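Local coordinates for FrnE protein (Deinococcus radiodurans, PDB 5CO3), which probably acts as a disulfide oxidoreductase of the DsbA/FrnE family, interconverting dithiols and disulfides, at residues 25-28 and 29-33; 126-129 and 130-134. One frame throughout, in Å; residues are numbered along the deposited sequence.

Interaction 1: residues 25-28 and 29-33; sequences CYIG and KRRFE
I27 and R31 lie side by side, one turn apart on helix 23-38 of the thioredoxin fold. This helix follows the first strand of a beta-alpha-beta unit and begins within a CxxC sequence of thioredoxin type: C22 lies just ahead of it and C25 in its first turn. In other structures of this protein C22 forms a disulfide with C25 or with C244; neither is present here. R31 CB sits 3.7 Å from I27 O, and R31 CG is 3.3 Å from I27 O. CG is turned beside the backbone N (chi1 -66°), and the chain then runs extended to NE along the flank of I27. R31 CD reaches I27 CG2 at 3.9 Å. R31 NE lies 3.5 Å from I27 CG2, which covers one face of the guanidinium near its rim. NE forms a salt bridge to E95 OE2. R31 CZ is 3.8 Å from I27 CG2, and NH1 makes a weak hydrogen bond to A205 O.

Y26 and R30 also point the same way, side by side. Their planes are 76° apart, and Y26 OH is 3.8 Å from R30 NH2 in the conformer described, one of two. There, R30 NH2 forms a salt bridge to E130 OE2, to which Y26 OH probably hydrogen-bonds, and NH1 bonds to E95 O. K29 NZ meets E33 OE2 at 2.6 Å, on the syn side of the carboxylate.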
loop_
_atom_site.group_PDB
_atom_site.type_symbol
_atom_site.label_atom_id
_atom_site.label_comp_id
_atom_site.label_asym_id
_atom_site.label_seq_id
_atom_site.Cartn_x
_atom_site.Cartn_y
_atom_site.Cartn_z
ATOM N N CYS A 25 3.667 0.183 6.042
ATOM C CA CYS A 25 3.193 0.478 4.695
ATOM C C CYS A 25 3.271 1.965 4.372
ATOM O O CYS A 25 3.532 2.339 3.230
ATOM C CB CYS A 25 1.763 -0.045 4.512
ATOM S SG CYS A 25 1.701 -1.830 4.336
ATOM N N TYR A 26 3.020 2.821 5.358
ATOM C CA TYR A 26 3.125 4.252 5.125
ATOM C C TYR A 26 4.607 4.608 4.934
ATOM O O TYR A 26 4.970 5.318 3.995
ATOM C CB TYR A 26 2.512 5.032 6.283
ATOM C CG TYR A 26 1.938 6.375 5.927
ATOM C CD1 TYR A 26 2.134 6.954 4.666
ATOM C CD2 TYR A 26 1.170 7.071 6.857
ATOM C CE1 TYR A 26 1.600 8.202 4.361
ATOM C CE2 TYR A 26 0.637 8.303 6.561
ATOM C CZ TYR A 26 0.845 8.865 5.331
ATOM O OH TYR A 26 0.305 10.095 5.056
ATOM N N ILE A 27 5.450 4.089 5.825
ATOM C CA ILE A 27 6.902 4.236 5.692
ATOM C C ILE A 27 7.380 3.757 4.317
ATOM O O ILE A 27 8.158 4.447 3.643
ATOM C CB ILE A 27 7.638 3.472 6.804
ATOM C CG1 ILE A 27 7.474 4.230 8.124
ATOM C CG2 ILE A 27 9.142 3.275 6.454
ATOM C CD1 ILE A 27 7.696 3.384 9.392
ATOM N N GLY A 28 6.885 2.593 3.893
ATOM C CA GLY A 28 7.269 2.031 2.609
ATOM C C GLY A 28 6.793 2.852 1.428
ATOM O O GLY A 28 7.455 2.916 0.380
ATOM N N LYS A 29 5.624 3.471 1.583
ATOM C CA LYS A 29 5.095 4.328 0.535
ATOM C C LYS A 29 6.015 5.534 0.349
ATOM O O LYS A 29 6.318 5.922 -0.789
ATOM C CB LYS A 29 3.669 4.774 0.864
ATOM C CG LYS A 29 2.978 5.623 -0.215
ATOM C CD LYS A 29 1.517 5.922 0.178
ATOM C CE LYS A 29 0.708 6.467 -0.987
ATOM N NZ LYS A 29 1.143 7.840 -1.383
ATOM N N ARG A 30 6.469 6.116 1.454
ATOM C CA ARG A 30 7.399 7.248 1.373
ATOM C C ARG A 30 8.737 6.833 0.759
ATOM O O ARG A 30 9.298 7.544 -0.091
ATOM C CB ARG A 30 7.628 7.873 2.753
ATOM C CG ARG A 30 6.444 8.720 3.257
ATOM C CD ARG A 30 6.289 10.001 2.430
ATOM N NE ARG A 30 4.944 10.548 2.578
ATOM C CZ ARG A 30 4.600 11.475 3.468
ATOM N NH1 ARG A 30 5.508 11.992 4.281
ATOM N NH2 ARG A 30 3.342 11.892 3.546
ATOM N N ARG A 31 9.255 5.682 1.173
ATOM C CA ARG A 31 10.551 5.236 0.648
ATOM C C ARG A 31 10.457 4.917 -0.833
ATOM O O ARG A 31 11.384 5.222 -1.588
ATOM C CB ARG A 31 11.067 4.024 1.427
ATOM C CG ARG A 31 11.392 4.374 2.873
ATOM C CD ARG A 31 11.913 3.203 3.659
ATOM N NE ARG A 31 12.303 3.623 5.000
ATOM C CZ ARG A 31 12.850 2.815 5.903
ATOM N NH1 ARG A 31 13.072 1.544 5.606
ATOM N NH2 ARG A 31 13.177 3.278 7.098
ATOM N N PHE A 32 9.336 4.338 -1.260
ATOM C CA PHE A 32 9.126 4.093 -2.679
ATOM C C PHE A 32 9.025 5.419 -3.448
ATOM O O PHE A 32 9.559 5.553 -4.554
ATOM C CB PHE A 32 7.868 3.249 -2.921
ATOM C CG PHE A 32 7.531 3.105 -4.385
ATOM C CD1 PHE A 32 8.269 2.259 -5.194
ATOM C CD2 PHE A 32 6.502 3.842 -4.953
ATOM C CE1 PHE A 32 7.983 2.137 -6.550
ATOM C CE2 PHE A 32 6.209 3.726 -6.301
ATOM C CZ PHE A 32 6.952 2.870 -7.105
ATOM N N GLU A 33 8.342 6.397 -2.854
ATOM C CA GLU A 33 8.192 7.705 -3.489
ATOM C C GLU A 33 9.556 8.404 -3.621
ATOM O O GLU A 33 9.823 9.060 -4.636
ATOM C CB GLU A 33 7.175 8.555 -2.713
ATOM C CG GLU A 33 5.741 8.162 -3.050
ATOM C CD GLU A 33 4.707 8.686 -2.072
ATOM O OE1 GLU A 33 5.085 9.310 -1.058
ATOM O OE2 GLU A 33 3.502 8.457 -2.323
#

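Interaction 2: residues 126-129 and 130-134; sequences DAMK and ERLLR
Four backbone bonds run from E130, R131, L132 and L133 back to D126, A127, M128 and K129, the i to i+4 pattern of an alpha helix. E130 N to D126 O is 2.9 Å and nearly straight, with an N-H...O angle of 170°.

Two side-chain pairs follow the same spacing. K129 CE packs on L133 CD1 at 3.6 Å. K129 leaves the backbone with CG anti to N, then bends at chi2 (75°), which brings its methylene chain across the leucine. L133 CG also rests 3.3 Å from K129 O. The ammonium group passes beyond the leucine to S18 OG and to a bound glycerol, probably from the crystallisation liquor. On another side of the helix M128 bends at chi2 and chi3. M128 CE comes to 3.9 Å from both L132 CG and R131 CB, touching both side chains. L132 CD1 lies 3.5 Å from M128 O. The R131 guanidinium leads away from the methionine, to salt bridges with E155 and E139.

Helix 125-137 is thus covered on several sides. M128 and L132 face helices 110-121 and 146-156, and R131 packs on the latter. K129 reaches strand 12-18 through S18. D126, L133 and R134 touch helix 23-38, and D126 also bonds to W49 of strand 45-51.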
loop_
_atom_site.group_PDB
_atom_site.type_symbol
_atom_site.label_atom_id
_atom_site.label_comp_id
_atom_site.label_asym_id
_atom_site.label_seq_id
_atom_site.Cartn_x
_atom_site.Cartn_y
_atom_site.Cartn_z
ATOM N N ASP A 126 -3.931 6.332 -5.485
ATOM C CA ASP A 126 -2.819 6.656 -4.617
ATOM C C ASP A 126 -3.200 7.739 -3.614
ATOM O O ASP A 126 -2.856 7.635 -2.441
ATOM C CB ASP A 126 -1.597 7.095 -5.419
ATOM C CG ASP A 126 -0.352 7.221 -4.538
ATOM O OD1 ASP A 126 -0.150 8.290 -3.929
ATOM O OD2 ASP A 126 0.402 6.232 -4.426
ATOM N N ALA A 127 -3.924 8.764 -4.061
ATOM C CA ALA A 127 -4.338 9.828 -3.143
ATOM C C ALA A 127 -5.288 9.311 -2.051
ATOM O O ALA A 127 -5.213 9.745 -0.909
ATOM C CB ALA A 127 -4.991 10.960 -3.912
ATOM N N MET A 128 -6.179 8.391 -2.413
ATOM C CA MET A 128 -7.073 7.779 -1.425
ATOM C C MET A 128 -6.275 6.953 -0.425
ATOM O O MET A 128 -6.522 7.034 0.778
ATOM C CB MET A 128 -8.122 6.898 -2.101
ATOM C CG MET A 128 -9.317 6.561 -1.198
ATOM S SD MET A 128 -10.313 8.017 -0.763
ATOM C CE MET A 128 -9.808 8.340 0.913
ATOM N N LYS A 129 -5.320 6.166 -0.929
ATOM C CA LYS A 129 -4.479 5.339 -0.061
ATOM C C LYS A 129 -3.733 6.231 0.924
ATOM O O LYS A 129 -3.736 5.988 2.129
ATOM C CB LYS A 129 -3.491 4.495 -0.882
ATOM C CG LYS A 129 -2.459 3.755 -0.036
ATOM C CD LYS A 129 -3.061 2.547 0.675
ATOM C CE LYS A 129 -2.000 1.790 1.453
ATOM N NZ LYS A 129 -2.542 0.576 2.133
ATOM N N GLU A 130 -3.105 7.274 0.392
ATOM C CA GLU A 130 -2.386 8.258 1.193
ATOM C C GLU A 130 -3.263 8.862 2.302
ATOM O O GLU A 130 -2.864 8.900 3.469
ATOM C CB GLU A 130 -1.850 9.360 0.273
ATOM C CG GLU A 130 -1.236 10.554 0.989
ATOM C CD GLU A 130 0.163 10.265 1.507
ATOM O OE1 GLU A 130 0.815 9.330 0.994
ATOM O OE2 GLU A 130 0.608 10.971 2.428
ATOM N N ARG A 131 -4.461 9.312 1.924
ATOM C CA ARG A 131 -5.395 9.928 2.865
ATOM C C ARG A 131 -5.774 8.978 3.982
ATOM O O ARG A 131 -5.811 9.375 5.143
ATOM C CB ARG A 131 -6.661 10.385 2.142
ATOM C CG ARG A 131 -7.588 11.221 3.038
ATOM C CD ARG A 131 -6.892 12.526 3.425
ATOM N NE ARG A 131 -7.546 13.269 4.508
ATOM C CZ ARG A 131 -7.329 13.061 5.807
ATOM N NH1 ARG A 131 -6.510 12.085 6.210
ATOM N NH2 ARG A 131 -7.946 13.812 6.705
ATOM N N LEU A 132 -6.053 7.722 3.627
ATOM C CA LEU A 132 -6.411 6.711 4.616
ATOM C C LEU A 132 -5.249 6.392 5.561
ATOM O O LEU A 132 -5.447 6.264 6.765
ATOM C CB LEU A 132 -6.908 5.437 3.921
ATOM C CG LEU A 132 -8.316 5.648 3.382
ATOM C CD1 LEU A 132 -8.616 4.631 2.294
ATOM C CD2 LEU A 132 -9.353 5.552 4.529
ATOM N N LEU A 133 -4.039 6.291 5.019
ATOM C CA LEU A 133 -2.882 6.029 5.871
ATOM C C LEU A 133 -2.707 7.144 6.906
ATOM O O LEU A 133 -2.453 6.880 8.083
ATOM C CB LEU A 133 -1.608 5.869 5.017
ATOM C CG LEU A 133 -1.557 4.560 4.213
ATOM C CD1 LEU A 133 -0.448 4.623 3.145
ATOM C CD2 LEU A 133 -1.343 3.375 5.160
ATOM N N ARG A 134 -2.858 8.390 6.464
ATOM C CA ARG A 134 -2.748 9.529 7.364
ATOM C C ARG A 134 -3.873 9.526 8.407
ATOM O O ARG A 134 -3.643 9.749 9.597
ATOM C CB ARG A 134 -2.754 10.837 6.562
ATOM C CG ARG A 134 -2.518 12.086 7.402
ATOM C CD ARG A 134 -2.510 13.344 6.531
ATOM N NE ARG A 134 -3.636 14.213 6.857
ATOM C CZ ARG A 134 -4.390 14.853 5.967
ATOM N NH1 ARG A 134 -4.150 14.737 4.662
ATOM N NH2 ARG A 134 -5.390 15.617 6.387
#

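From the N terminus, strand 12-18 leads into helix 23-38 and interaction 1. The chain returns through strand 45-51 and then builds the helical part before reaching helix 125-137 and interaction 2. Each contact is local to one helix and closes no long loop; residues 25-33 come before residues 126-134, in series. They neither nest nor cross. Their centres are about 12 Å apart, and the two helices meet directly. K29 NZ forms salt bridges to E130 OE1 and D126 OD1, and Y26 CD2 packs on L133 CB at 3.5 Å. These contacts tie the CxxC-bearing helix to the helical part.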